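Local coordinates for protein glycoside hydrolase family 43 (PDB 4QQS) that hydrolyses glycosidic bonds with alpha-L-arabinofuranosidase activity and probably contributes to the breakdown of xylan, at residues A[95-100]-A[117-122]; A[123-128]-A[142-147]; A[155-160]-A[174-179]; A[192-197]-A[210-215]. All blocks are in the same frame, centred on the assembly; numbering follows the deposited sequence.

Contact 1. Residues A[95-100]-A[117-122]; sequences HLKIAL and LFDRGL
In this five-bladed beta-propeller, residues 96-100 lie on the third strand of one blade, with His95 just before it, and residues 117-122 belong to the loop that leads from that blade to the first strand of the next. The two run in nearly opposite directions, joined by Leu117 N donating to a lone pair of Ile98 O (2.7 Å, nearly straight at 167°). Lys97 carries the polar link. Its CB faces the loop near Phe118 O; chi1 (-52°) sets CG anti to the carbonyl carbon, and the extended chain beyond CG runs obliquely over the Asp119 carboxylate. CD lies 3.7 Å from Asp119 CG, CE sits equally close to both carboxylate oxygens, and NZ closes a salt bridge to Asp119 OD2 (2.7 Å) from above the carboxylate plane. Asp91 and Asp93 also form salt bridges with this ammonium, so three acids are likely to keep it charged. The other Asp119 oxygen, OD1, accepts from Gly121 N in an Asx turn, which helps fix the carboxylate. Gly121 lays its CA over one face of the His95 ring (4.2 Å to the centroid) and its O over the same face, 3.0 Å from His95 CE1, while ND1 bonds to Glu147. Apolar packing completes the seam: Ile98 CG2 lies beside Leu117 CD2 (4.0 Å), and Ile98 CD1 reaches Phe118 CE1. Phe118 also meets Phe124 edge-to-face. Where the backbones do not bond directly, one water accepts from Ile98 N and donates to Phe118 O (2.8 Å), lying above the centre of the Phe118 ring.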
loop_
_atom_site.group_PDB
_atom_site.type_symbol
_atom_site.label_atom_id
_atom_site.label_comp_id
_atom_site.label_asym_id
_atom_site.label_seq_id
_atom_site.Cartn_x
_atom_site.Cartn_y
_atom_site.Cartn_z
ATOM N N HIS A 95 11.939 14.177 -10.391
ATOM C CA HIS A 95 11.404 12.823 -10.510
ATOM C C HIS A 95 11.029 12.254 -9.146
ATOM O O HIS A 95 11.735 12.483 -8.166
ATOM C CB HIS A 95 12.436 11.885 -11.159
ATOM C CG HIS A 95 12.878 12.314 -12.519
ATOM N ND1 HIS A 95 12.023 12.371 -13.598
ATOM C CD2 HIS A 95 14.094 12.689 -12.981
ATOM C CE1 HIS A 95 12.695 12.769 -14.665
ATOM N NE2 HIS A 95 13.954 12.971 -14.316
ATOM N N LEU A 96 9.916 11.535 -9.087
ATOM C CA LEU A 96 9.553 10.767 -7.895
ATOM C C LEU A 96 10.420 9.523 -7.831
ATOM O O LEU A 96 10.552 8.821 -8.834
ATOM C CB LEU A 96 8.088 10.344 -7.945
ATOM C CG LEU A 96 7.099 11.508 -8.041
ATOM C CD1 LEU A 96 5.706 10.989 -8.306
ATOM C CD2 LEU A 96 7.137 12.362 -6.789
ATOM N N LYS A 97 11.006 9.232 -6.675
ATOM C CA LYS A 97 11.879 8.072 -6.526
ATOM C C LYS A 97 11.587 7.370 -5.218
ATOM O O LYS A 97 11.164 7.979 -4.233
ATOM C CB LYS A 97 13.353 8.489 -6.579
ATOM C CG LYS A 97 13.712 9.330 -7.801
ATOM C CD LYS A 97 15.161 9.803 -7.799
ATOM C CE LYS A 97 15.377 10.834 -8.887
ATOM N NZ LYS A 97 16.732 11.445 -8.813
ATOM N N ILE A 98 11.825 6.065 -5.238
ATOM C CA ILE A 98 11.721 5.237 -4.051
ATOM C C ILE A 98 13.001 5.363 -3.227
ATOM O O ILE A 98 14.099 5.483 -3.788
ATOM C CB ILE A 98 11.421 3.801 -4.489
ATOM C CG1 ILE A 98 9.982 3.756 -5.013
ATOM C CG2 ILE A 98 11.637 2.785 -3.368
ATOM C CD1 ILE A 98 9.712 2.593 -5.939
ATOM N N ALA A 99 12.834 5.365 -1.905
ATOM C CA ALA A 99 13.918 5.401 -0.940
ATOM C C ALA A 99 13.716 4.296 0.091
ATOM O O ALA A 99 12.596 3.829 0.320
ATOM C CB ALA A 99 13.957 6.750 -0.243
ATOM N N LEU A 100 14.823 3.914 0.723
ATOM C CA LEU A 100 14.867 2.902 1.765
ATOM C C LEU A 100 15.496 3.476 3.032
ATOM O O LEU A 100 16.577 4.071 2.977
ATOM C CB LEU A 100 15.702 1.716 1.287
ATOM C CG LEU A 100 15.778 0.502 2.217
ATOM C CD1 LEU A 100 14.432 -0.191 2.308
ATOM C CD2 LEU A 100 16.853 -0.476 1.759
ATOM N N LEU A 117 16.650 4.684 -3.638
ATOM C CA LEU A 117 17.015 3.275 -3.688
ATOM C C LEU A 117 17.506 2.902 -5.093
ATOM O O LEU A 117 18.456 2.122 -5.238
ATOM C CB LEU A 117 15.804 2.434 -3.294
ATOM C CG LEU A 117 15.984 0.921 -3.362
ATOM C CD1 LEU A 117 17.105 0.428 -2.447
ATOM C CD2 LEU A 117 14.675 0.240 -3.009
ATOM N N PHE A 118 16.849 3.449 -6.110
ATOM C CA PHE A 118 17.278 3.313 -7.495
ATOM C C PHE A 118 16.820 4.556 -8.239
ATOM O O PHE A 118 15.957 5.294 -7.750
ATOM C CB PHE A 118 16.753 2.021 -8.156
ATOM C CG PHE A 118 15.246 1.934 -8.292
ATOM C CD1 PHE A 118 14.475 1.441 -7.250
ATOM C CD2 PHE A 118 14.595 2.299 -9.474
ATOM C CE1 PHE A 118 13.088 1.324 -7.374
ATOM C CE2 PHE A 118 13.220 2.173 -9.603
ATOM C CZ PHE A 118 12.473 1.693 -8.543
ATOM N N ASP A 119 17.406 4.802 -9.406
ATOM C CA ASP A 119 17.139 6.033 -10.136
ATOM C C ASP A 119 17.312 5.762 -11.615
ATOM O O ASP A 119 18.403 5.399 -12.052
ATOM C CB ASP A 119 18.103 7.124 -9.653
ATOM C CG ASP A 119 17.760 8.503 -10.166
ATOM O OD1 ASP A 119 16.852 8.642 -11.019
ATOM O OD2 ASP A 119 18.405 9.465 -9.682
ATOM N N ARG A 120 16.228 5.918 -12.372
ATOM C CA ARG A 120 16.225 5.657 -13.811
ATOM C C ARG A 120 15.704 6.865 -14.592
ATOM O O ARG A 120 15.253 6.724 -15.733
ATOM C CB ARG A 120 15.399 4.407 -14.119
ATOM C CG ARG A 120 15.905 3.182 -13.411
ATOM C CD ARG A 120 14.918 2.038 -13.471
ATOM N NE ARG A 120 15.379 0.952 -12.619
ATOM C CZ ARG A 120 14.598 -0.036 -12.190
ATOM N NH1 ARG A 120 13.329 -0.109 -12.574
ATOM N NH2 ARG A 120 15.085 -0.952 -11.372
ATOM N N GLY A 121 15.752 8.048 -13.985
ATOM C CA GLY A 121 15.327 9.250 -14.674
ATOM C C GLY A 121 13.835 9.328 -14.929
ATOM O O GLY A 121 13.392 10.052 -15.811
ATOM N N LEU A 122 13.061 8.583 -14.147
ATOM C CA LEU A 122 11.605 8.551 -14.271
ATOM C C LEU A 122 10.993 8.527 -12.873
ATOM O O LEU A 122 11.708 8.568 -11.871
ATOM C CB LEU A 122 11.165 7.335 -15.097
ATOM C CG LEU A 122 11.579 7.357 -16.567
ATOM C CD1 LEU A 122 11.309 6.011 -17.209
ATOM C CD2 LEU A 122 10.844 8.470 -17.298
HETATM O O HOH W 1 13.143 5.076 -7.702
#

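Contact 2. Residues A[123-128]-A[142-147]; sequences SFIDAH and VKDCSE
Strands 124-131 and 137-143 pair antiparallel, with Ile125 N and O bonded to Val142 O and N, the latter bond nearly along the C=O axis, and Asp144 N donating to Ser123 O (2.9 Å) beyond the strand end. They form the hairpin that starts a propeller blade, its first strand bordering the central active-site region. Ile125 CG1 takes the crowded position between backbone N and carbonyl carbon (chi1 69°) and lies alongside Val142 CB at 3.9 Å. Next along, Asp126 sets CB against Val142 CG2 (3.7 Å). Asp126 is the predicted modulator of the catalytic acid: its OD2 accepts from Gly196 N and is hydrogen-bonded to a bound HEPES molecule, probably from the crystallisation liquor. The packing of CB against Val142 probably helps to place the carboxylate. Phe124 and Lys143 share the other face, ring CE1 against Lys143 CG (3.9 Å). At the end away from the active site, Asp144 OD2 accepts from both OG and N of Ser146, the latter bond making an Asx turn. Ser146 OG thus comes to lie 3.5 Å from Ser123 CB, and a water donates to both serine hydroxyls. Ser123 OG accepts from Leu96 N as well, and donates a hydrogen bond to the anti lone pair of Glu147 OE1, 2.6 Å from Ser123 OG.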
loop_
_atom_site.group_PDB
_atom_site.type_symbol
_atom_site.label_atom_id
_atom_site.label_comp_id
_atom_site.label_asym_id
_atom_site.label_seq_id
_atom_site.Cartn_x
_atom_site.Cartn_y
_atom_site.Cartn_z
ATOM N N SER A 123 9.667 8.487 -12.808
ATOM C CA SER A 123 8.962 8.513 -11.538
ATOM C C SER A 123 8.476 7.133 -11.113
ATOM O O SER A 123 7.815 6.419 -11.879
ATOM C CB SER A 123 7.790 9.488 -11.604
ATOM O OG SER A 123 8.257 10.834 -11.532
ATOM N N PHE A 124 8.798 6.779 -9.868
ATOM C CA PHE A 124 8.441 5.501 -9.273
ATOM C C PHE A 124 7.873 5.744 -7.890
ATOM O O PHE A 124 8.400 6.568 -7.138
ATOM C CB PHE A 124 9.672 4.582 -9.172
ATOM C CG PHE A 124 10.307 4.314 -10.489
ATOM C CD1 PHE A 124 9.859 3.277 -11.279
ATOM C CD2 PHE A 124 11.334 5.112 -10.965
ATOM C CE1 PHE A 124 10.427 3.040 -12.518
ATOM C CE2 PHE A 124 11.907 4.873 -12.201
ATOM C CZ PHE A 124 11.461 3.839 -12.973
ATOM N N ILE A 125 6.813 5.007 -7.561
ATOM C CA ILE A 125 6.131 5.135 -6.281
ATOM C C ILE A 125 5.607 3.776 -5.814
ATOM O O ILE A 125 5.713 2.769 -6.522
ATOM C CB ILE A 125 4.935 6.134 -6.349
ATOM C CG1 ILE A 125 3.774 5.587 -7.191
ATOM C CG2 ILE A 125 5.386 7.506 -6.865
ATOM C CD1 ILE A 125 2.501 6.387 -7.061
ATOM N N ASP A 126 5.045 3.750 -4.610
ATOM C CA ASP A 126 4.268 2.610 -4.136
ATOM C C ASP A 126 5.080 1.326 -4.008
ATOM O O ASP A 126 4.565 0.227 -4.214
ATOM C CB ASP A 126 3.018 2.359 -4.991
ATOM C CG ASP A 126 1.884 3.326 -4.713
ATOM O OD1 ASP A 126 2.003 4.169 -3.811
ATOM O OD2 ASP A 126 0.858 3.236 -5.424
ATOM N N ALA A 127 6.333 1.444 -3.582
ATOM C CA ALA A 127 7.121 0.260 -3.296
ATOM C C ALA A 127 6.474 -0.612 -2.221
ATOM O O ALA A 127 5.912 -0.127 -1.235
ATOM C CB ALA A 127 8.514 0.635 -2.857
ATOM N N HIS A 128 6.605 -1.914 -2.426
ATOM C CA HIS A 128 6.097 -2.923 -1.521
ATOM C C HIS A 128 7.097 -4.070 -1.537
ATOM O O HIS A 128 7.325 -4.671 -2.571
ATOM C CB HIS A 128 4.731 -3.411 -1.992
ATOM C CG HIS A 128 4.242 -4.603 -1.244
ATOM N ND1 HIS A 128 3.802 -4.535 0.056
ATOM C CD2 HIS A 128 4.159 -5.909 -1.604
ATOM C CE1 HIS A 128 3.477 -5.753 0.465
ATOM N NE2 HIS A 128 3.675 -6.602 -0.522
ATOM N N VAL A 142 5.564 0.873 -8.688
ATOM C CA VAL A 142 4.815 1.485 -9.768
ATOM C C VAL A 142 5.710 2.403 -10.590
ATOM O O VAL A 142 6.387 3.280 -10.051
ATOM C CB VAL A 142 3.631 2.293 -9.217
ATOM C CG1 VAL A 142 2.934 3.075 -10.311
ATOM C CG2 VAL A 142 2.641 1.348 -8.525
ATOM N N LYS A 143 5.695 2.184 -11.903
ATOM C CA LYS A 143 6.236 3.125 -12.885
ATOM C C LYS A 143 5.095 4.086 -13.185
ATOM O O LYS A 143 4.125 3.729 -13.824
ATOM C CB LYS A 143 6.704 2.361 -14.126
ATOM C CG LYS A 143 7.495 3.179 -15.131
ATOM C CD LYS A 143 7.953 2.313 -16.320
ATOM C CE LYS A 143 8.969 3.036 -17.178
ATOM N NZ LYS A 143 9.290 2.346 -18.434
ATOM N N ASP A 144 5.199 5.282 -12.595
ATOM C CA ASP A 144 4.064 6.177 -12.454
ATOM C C ASP A 144 3.646 6.863 -13.751
ATOM O O ASP A 144 4.478 7.313 -14.544
ATOM C CB ASP A 144 4.396 7.230 -11.398
ATOM C CG ASP A 144 3.216 8.120 -11.061
ATOM O OD1 ASP A 144 2.278 7.638 -10.395
ATOM O OD2 ASP A 144 3.253 9.305 -11.460
ATOM N N CYS A 145 2.331 6.964 -13.934
ATOM C CA CYS A 145 1.713 7.619 -15.084
ATOM C C CYS A 145 2.238 9.016 -15.398
ATOM O O CYS A 145 2.204 9.405 -16.562
ATOM C CB CYS A 145 0.200 7.678 -14.874
ATOM S SG CYS A 145 -0.306 8.577 -13.416
ATOM N N SER A 146 2.721 9.757 -14.400
ATOM C CA SER A 146 3.197 11.113 -14.634
ATOM C C SER A 146 4.244 11.159 -15.729
ATOM O O SER A 146 4.287 12.135 -16.462
ATOM C CB SER A 146 3.764 11.722 -13.348
ATOM O OG SER A 146 4.828 10.956 -12.820
ATOM N N GLU A 147 5.083 10.133 -15.831
ATOM C CA GLU A 147 6.163 10.106 -16.807
ATOM C C GLU A 147 6.181 8.823 -17.627
ATOM O O GLU A 147 7.187 8.488 -18.236
ATOM C CB GLU A 147 7.520 10.297 -16.117
ATOM C CG GLU A 147 7.624 11.558 -15.296
ATOM C CD GLU A 147 9.047 11.860 -14.895
ATOM O OE1 GLU A 147 9.427 11.649 -13.733
ATOM O OE2 GLU A 147 9.817 12.322 -15.754
HETATM O O HOH W 2 7.350 7.208 -14.468
HETATM O O HOH W 3 6.437 13.011 -11.507
#

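Contact 3. Residues A[155-160]-A[174-179]; sequences ISQIYV and PVLAIQ
Gln157 and Gln179 run side by side, their amide planes 40° apart, and Gln157 NE2 donates to Gln179 OE1 (2.9 Å). The acceptor lies close to the amide plane of Gln157, whereas the donor stands above the carbonyl plane of Gln179. At the other corner of the Gln157 amide, OE1 receives Tyr159 OH (2.8 Å) and Asn148 ND2, so both ends of the group are held. Leu176, with CG anti to the backbone N, brings CD1 over one face of the Tyr159 ring (4.1 Å to the centroid) and also against Gln157 CB; Pro174 CB touches the same ring at CD2 (3.7 Å). An alanine at Gln157 would lose the bonds to Gln179 and Tyr159 and would probably leave the phenol and Leu176 less firmly placed. Behind these side chains lies a classic beta bulge: Ala177 and Ile178 both face Ile158, and Ile158 O accepts from Ala177 N (2.8 Å) and more loosely from Ile178 N (3.2 Å). The extra residue shifts the register, so that Tyr159 pairs with Leu176, whose CD1 still reaches the ring although the two side chains leave the backbone in diverging directions. Regular antiparallel bonding resumes where Val160 and Val175 exchange N-H...O bonds, with Val160 CG1 beside Val175 CB. Strand 175-178 is thereby added as the fourth, outer strand of a propeller blade. On the face carrying Ile158 and Ile178, their CD1 methyls meet at 3.9 Å, and Tyr210 and Asn194 of the following blade pack on both isoleucines. Farther out, Lys236 NZ bonds to Gln179 O.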
loop_
_atom_site.group_PDB
_atom_site.type_symbol
_atom_site.label_atom_id
_atom_site.label_comp_id
_atom_site.label_asym_id
_atom_site.label_seq_id
_atom_site.Cartn_x
_atom_site.Cartn_y
_atom_site.Cartn_z
ATOM N N ILE A 155 0.028 6.020 -18.057
ATOM C CA ILE A 155 -0.342 4.745 -17.463
ATOM C C ILE A 155 0.601 4.352 -16.340
ATOM O O ILE A 155 1.825 4.361 -16.510
ATOM C CB ILE A 155 -0.424 3.644 -18.567
ATOM C CG1 ILE A 155 -0.972 2.331 -18.018
ATOM C CG2 ILE A 155 0.897 3.458 -19.286
ATOM C CD1 ILE A 155 -1.455 1.384 -19.119
ATOM N N SER A 156 0.021 4.034 -15.184
ATOM C CA SER A 156 0.775 3.468 -14.076
ATOM C C SER A 156 0.777 1.954 -14.175
ATOM O O SER A 156 -0.284 1.326 -14.232
ATOM C CB SER A 156 0.206 3.912 -12.730
ATOM O OG SER A 156 0.503 5.277 -12.490
ATOM N N GLN A 157 1.976 1.383 -14.235
ATOM C CA GLN A 157 2.201 -0.059 -14.333
ATOM C C GLN A 157 2.911 -0.559 -13.083
ATOM O O GLN A 157 3.739 0.163 -12.521
ATOM C CB GLN A 157 3.119 -0.366 -15.517
ATOM C CG GLN A 157 2.677 0.145 -16.867
ATOM C CD GLN A 157 3.769 -0.106 -17.888
ATOM O OE1 GLN A 157 4.881 0.397 -17.738
ATOM N NE2 GLN A 157 3.486 -0.934 -18.886
ATOM N N ILE A 158 2.610 -1.790 -12.669
ATOM C CA ILE A 158 3.320 -2.416 -11.563
ATOM C C ILE A 158 4.369 -3.381 -12.088
ATOM O O ILE A 158 4.041 -4.273 -12.868
ATOM C CB ILE A 158 2.346 -3.125 -10.610
ATOM C CG1 ILE A 158 1.427 -2.099 -9.939
ATOM C CG2 ILE A 158 3.096 -3.940 -9.552
ATOM C CD1 ILE A 158 0.192 -2.698 -9.275
ATOM N N TYR A 159 5.609 -3.160 -11.655
ATOM C CA TYR A 159 6.747 -4.007 -11.948
ATOM C C TYR A 159 7.170 -4.746 -10.688
ATOM O O TYR A 159 6.856 -4.344 -9.572
ATOM C CB TYR A 159 7.921 -3.159 -12.474
ATOM C CG TYR A 159 7.715 -2.667 -13.877
ATOM C CD1 TYR A 159 6.953 -1.530 -14.131
ATOM C CD2 TYR A 159 8.257 -3.343 -14.960
ATOM C CE1 TYR A 159 6.724 -1.079 -15.407
ATOM C CE2 TYR A 159 8.035 -2.895 -16.257
ATOM C CZ TYR A 159 7.269 -1.767 -16.468
ATOM O OH TYR A 159 7.054 -1.334 -17.756
ATOM N N VAL A 160 7.923 -5.819 -10.890
ATOM C CA VAL A 160 8.524 -6.567 -9.801
ATOM C C VAL A 160 9.964 -6.902 -10.139
ATOM O O VAL A 160 10.305 -7.194 -11.287
ATOM C CB VAL A 160 7.723 -7.860 -9.473
ATOM C CG1 VAL A 160 7.574 -8.768 -10.690
ATOM C CG2 VAL A 160 8.343 -8.617 -8.303
ATOM N N PRO A 174 13.693 -5.222 -14.849
ATOM C CA PRO A 174 12.332 -5.114 -14.313
ATOM C C PRO A 174 11.388 -6.042 -15.056
ATOM O O PRO A 174 11.464 -6.159 -16.274
ATOM C CB PRO A 174 11.969 -3.650 -14.566
ATOM C CG PRO A 174 13.289 -2.947 -14.673
ATOM C CD PRO A 174 14.184 -3.932 -15.355
ATOM N N VAL A 175 10.505 -6.705 -14.312
ATOM C CA VAL A 175 9.511 -7.571 -14.903
ATOM C C VAL A 175 8.147 -6.890 -14.759
ATOM O O VAL A 175 7.724 -6.588 -13.647
ATOM C CB VAL A 175 9.489 -8.952 -14.207
ATOM C CG1 VAL A 175 8.449 -9.857 -14.850
ATOM C CG2 VAL A 175 10.850 -9.601 -14.263
ATOM N N LEU A 176 7.463 -6.621 -15.869
ATOM C CA LEU A 176 6.110 -6.095 -15.789
ATOM C C LEU A 176 5.214 -7.136 -15.133
ATOM O O LEU A 176 5.179 -8.282 -15.573
ATOM C CB LEU A 176 5.594 -5.744 -17.191
ATOM C CG LEU A 176 4.166 -5.223 -17.242
ATOM C CD1 LEU A 176 3.995 -3.919 -16.461
ATOM C CD2 LEU A 176 3.741 -5.046 -18.696
ATOM N N ALA A 177 4.518 -6.736 -14.077
ATOM C CA ALA A 177 3.579 -7.618 -13.394
ATOM C C ALA A 177 2.182 -7.419 -13.962
ATOM O O ALA A 177 1.643 -8.320 -14.604
ATOM C CB ALA A 177 3.613 -7.397 -11.897
ATOM N N ILE A 178 1.616 -6.226 -13.776
ATOM C CA ILE A 178 0.281 -5.910 -14.267
ATOM C C ILE A 178 0.214 -4.457 -14.699
ATOM O O ILE A 178 0.949 -3.602 -14.210
ATOM C CB ILE A 178 -0.834 -6.202 -13.239
ATOM C CG1 ILE A 178 -0.631 -5.421 -11.945
ATOM C CG2 ILE A 178 -0.949 -7.689 -12.979
ATOM C CD1 ILE A 178 -1.819 -5.509 -10.982
ATOM N N GLN A 179 -0.702 -4.192 -15.623
ATOM C CA GLN A 179 -1.037 -2.837 -16.029
ATOM C C GLN A 179 -2.519 -2.822 -16.366
ATOM O O GLN A 179 -3.111 -3.874 -16.624
ATOM C CB GLN A 179 -0.211 -2.390 -17.234
ATOM C CG GLN A 179 -0.525 -3.165 -18.492
ATOM C CD GLN A 179 0.341 -2.765 -19.654
ATOM O OE1 GLN A 179 0.845 -1.649 -19.715
ATOM N NE2 GLN A 179 0.537 -3.687 -20.582
#

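Contact 4. Residues A[192-197]-A[210-215]; sequences QWNEGP and YSANCY
Glu195, the predicted proton donor, holds CG in the crowded position between backbone N and carbonyl carbon (chi1 65°), from which the chain extends to the carboxylate. OE2 takes a hydrogen bond from a water (2.8 Å) and is bonded to Tyr220 OH, which together should limit its rotation. The backbone beneath is gripped at both ends: Glu195 N donates to Ser211 O, and Ser211 N donates to Glu195 O in a nearly straight bond (2.8 Å, 177°). These bonds belong to the antiparallel hairpin of strands 191-202 and 205-212, the first two strands of a propeller blade, which presents the acid toward the central active site. Trp193 has CG anti to the carbonyl carbon (chi1 -61°), bringing one face of its six-membered ring over Cys214 CA, 3.8 Å from the centroid. CZ3 presses on Cys214 CB at 3.5 Å, while Cys214 SG approaches the ring obliquely. A serine at Trp193 would remove this ring and would probably leave the Asn213 and Cys214 backbone less firmly held. Asn194 turns its amide back, so that ND2 donates to Trp193 O (3.0 Å) on a lone pair, and to Glu185, which also bonds Tyr210 OH; OD1 bonds Lys236. Tyr210, also in the crowded first torsion, lies alongside this amide, CE2 3.6 Å from Asn194 ND2. Ser211 OG, also hydrogen-bonded to His256 N, donates to a water that in turn donates to Gly196 O (2.9 Å).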
loop_
_atom_site.group_PDB
_atom_site.type_symbol
_atom_site.label_atom_id
_atom_site.label_comp_id
_atom_site.label_asym_id
_atom_site.label_seq_id
_atom_site.Cartn_x
_atom_site.Cartn_y
_atom_site.Cartn_z
ATOM N N GLN A 192 -4.621 6.104 -16.766
ATOM C CA GLN A 192 -5.020 4.782 -16.273
ATOM C C GLN A 192 -4.042 4.316 -15.215
ATOM O O GLN A 192 -2.834 4.550 -15.328
ATOM C CB GLN A 192 -5.049 3.763 -17.416
ATOM C CG GLN A 192 -5.982 4.150 -18.552
ATOM C CD GLN A 192 -6.025 3.139 -19.655
ATOM O OE1 GLN A 192 -5.653 1.983 -19.468
ATOM N NE2 GLN A 192 -6.531 3.560 -20.810
ATOM N N TRP A 193 -4.558 3.650 -14.187
ATOM C CA TRP A 193 -3.741 3.241 -13.056
ATOM C C TRP A 193 -3.913 1.795 -12.637
ATOM O O TRP A 193 -5.035 1.323 -12.457
ATOM C CB TRP A 193 -4.098 4.060 -11.807
ATOM C CG TRP A 193 -3.902 5.525 -11.900
ATOM C CD1 TRP A 193 -2.841 6.240 -11.468
ATOM C CD2 TRP A 193 -4.847 6.478 -12.431
ATOM N NE1 TRP A 193 -3.066 7.579 -11.687
ATOM C CE2 TRP A 193 -4.287 7.748 -12.289
ATOM C CE3 TRP A 193 -6.123 6.361 -13.007
ATOM C CZ2 TRP A 193 -4.948 8.905 -12.719
ATOM C CZ3 TRP A 193 -6.779 7.496 -13.418
ATOM C CH2 TRP A 193 -6.187 8.748 -13.282
ATOM N N ASN A 194 -2.779 1.131 -12.411
ATOM C CA ASN A 194 -2.692 0.031 -11.453
ATOM C C ASN A 194 -1.615 0.462 -10.461
ATOM O O ASN A 194 -0.467 0.721 -10.861
ATOM C CB ASN A 194 -2.261 -1.304 -12.077
ATOM C CG ASN A 194 -3.343 -2.060 -12.859
ATOM O OD1 ASN A 194 -3.031 -3.108 -13.421
ATOM N ND2 ASN A 194 -4.580 -1.575 -12.895
ATOM N N GLU A 195 -1.978 0.555 -9.186
ATOM C CA GLU A 195 -1.030 1.046 -8.196
ATOM C C GLU A 195 -1.287 0.382 -6.853
ATOM O O GLU A 195 -2.142 -0.482 -6.721
ATOM C CB GLU A 195 -1.034 2.580 -8.132
ATOM C CG GLU A 195 -2.347 3.160 -7.653
ATOM C CD GLU A 195 -2.408 4.694 -7.687
ATOM O OE1 GLU A 195 -1.442 5.355 -8.114
ATOM O OE2 GLU A 195 -3.445 5.247 -7.260
ATOM N N GLY A 196 -0.498 0.747 -5.859
ATOM C CA GLY A 196 -0.692 0.185 -4.539
ATOM C C GLY A 196 -0.648 -1.329 -4.405
ATOM O O GLY A 196 -1.502 -1.915 -3.733
ATOM N N PRO A 197 0.368 -1.991 -4.968
ATOM C CA PRO A 197 0.456 -3.449 -4.791
ATOM C C PRO A 197 0.660 -3.869 -3.337
ATOM O O PRO A 197 1.391 -3.208 -2.595
ATOM C CB PRO A 197 1.686 -3.832 -5.623
ATOM C CG PRO A 197 2.521 -2.580 -5.656
ATOM C CD PRO A 197 1.511 -1.452 -5.729
ATOM N N TYR A 210 -4.307 -4.717 -5.524
ATOM C CA TYR A 210 -3.865 -3.473 -6.147
ATOM C C TYR A 210 -5.100 -2.605 -6.343
ATOM O O TYR A 210 -6.234 -3.082 -6.257
ATOM C CB TYR A 210 -3.144 -3.731 -7.490
ATOM C CG TYR A 210 -4.075 -4.263 -8.545
ATOM C CD1 TYR A 210 -4.355 -5.614 -8.656
ATOM C CD2 TYR A 210 -4.726 -3.399 -9.418
ATOM C CE1 TYR A 210 -5.251 -6.080 -9.596
ATOM C CE2 TYR A 210 -5.625 -3.864 -10.353
ATOM C CZ TYR A 210 -5.881 -5.207 -10.448
ATOM O OH TYR A 210 -6.755 -5.723 -11.383
ATOM N N SER A 211 -4.859 -1.332 -6.639
ATOM C CA SER A 211 -5.927 -0.374 -6.872
ATOM C C SER A 211 -5.906 0.147 -8.300
ATOM O O SER A 211 -4.841 0.239 -8.934
ATOM C CB SER A 211 -5.786 0.799 -5.906
ATOM O OG SER A 211 -5.900 0.352 -4.560
ATOM N N ALA A 212 -7.083 0.494 -8.810
ATOM C CA ALA A 212 -7.204 1.050 -10.151
ATOM C C ALA A 212 -8.225 2.183 -10.149
ATOM O O ALA A 212 -8.971 2.357 -9.184
ATOM C CB ALA A 212 -7.614 -0.033 -11.161
ATOM N N ASN A 213 -8.270 2.895 -11.278
ATOM C CA ASN A 213 -9.004 4.145 -11.440
ATOM C C ASN A 213 -8.333 5.269 -10.667
ATOM O O ASN A 213 -7.278 5.062 -10.065
ATOM C CB ASN A 213 -10.497 3.970 -11.148
ATOM C CG ASN A 213 -11.104 2.913 -12.043
ATOM O OD1 ASN A 213 -11.122 3.071 -13.267
ATOM N ND2 ASN A 213 -11.535 1.808 -11.469
ATOM N N CYS A 214 -8.890 6.469 -10.762
ATOM C CA CYS A 214 -8.259 7.644 -10.183
ATOM C C CYS A 214 -8.526 7.724 -8.683
ATOM O O CYS A 214 -9.671 7.597 -8.254
ATOM C CB CYS A 214 -8.795 8.904 -10.858
ATOM S SG CYS A 214 -8.046 10.425 -10.264
ATOM N N TYR A 215 -7.481 7.978 -7.892
ATOM C CA TYR A 215 -7.631 8.091 -6.439
ATOM C C TYR A 215 -8.683 9.124 -6.019
ATOM O O TYR A 215 -9.261 8.998 -4.950
ATOM C CB TYR A 215 -6.303 8.455 -5.759
ATOM C CG TYR A 215 -6.010 9.924 -5.852
ATOM C CD1 TYR A 215 -6.325 10.791 -4.808
ATOM C CD2 TYR A 215 -5.491 10.462 -7.005
ATOM C CE1 TYR A 215 -6.116 12.144 -4.909
ATOM C CE2 TYR A 215 -5.272 11.825 -7.121
ATOM C CZ TYR A 215 -5.590 12.656 -6.070
ATOM O OH TYR A 215 -5.392 14.009 -6.165
HETATM O O HOH W 4 -7.402 3.340 -14.189
HETATM O O HOH W 5 -4.848 7.166 -8.823
HETATM O O HOH W 6 -4.289 -1.579 -3.227
#

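From the N terminus the four contacts close in series; none nests within or crosses another. Contact 1 closes the excursion through the last strand of one blade and returns the chain beside strand 96-103. Contact 2 opens the next blade by closing its first hairpin, and contact 3 adds that blade's fourth strand to its third. Contact 4 closes the hairpin opening the following blade. Neighbours are stitched directly: Leu96 O meets Phe124 N between contacts 1 and 2, Lys143 N meets Gln157 O between 2 and 3, and Ser156 bonds to Gln192 and Asn194 between 3 and 4. Contacts 2 and 4 converge on the active site with Asp126 and Glu195.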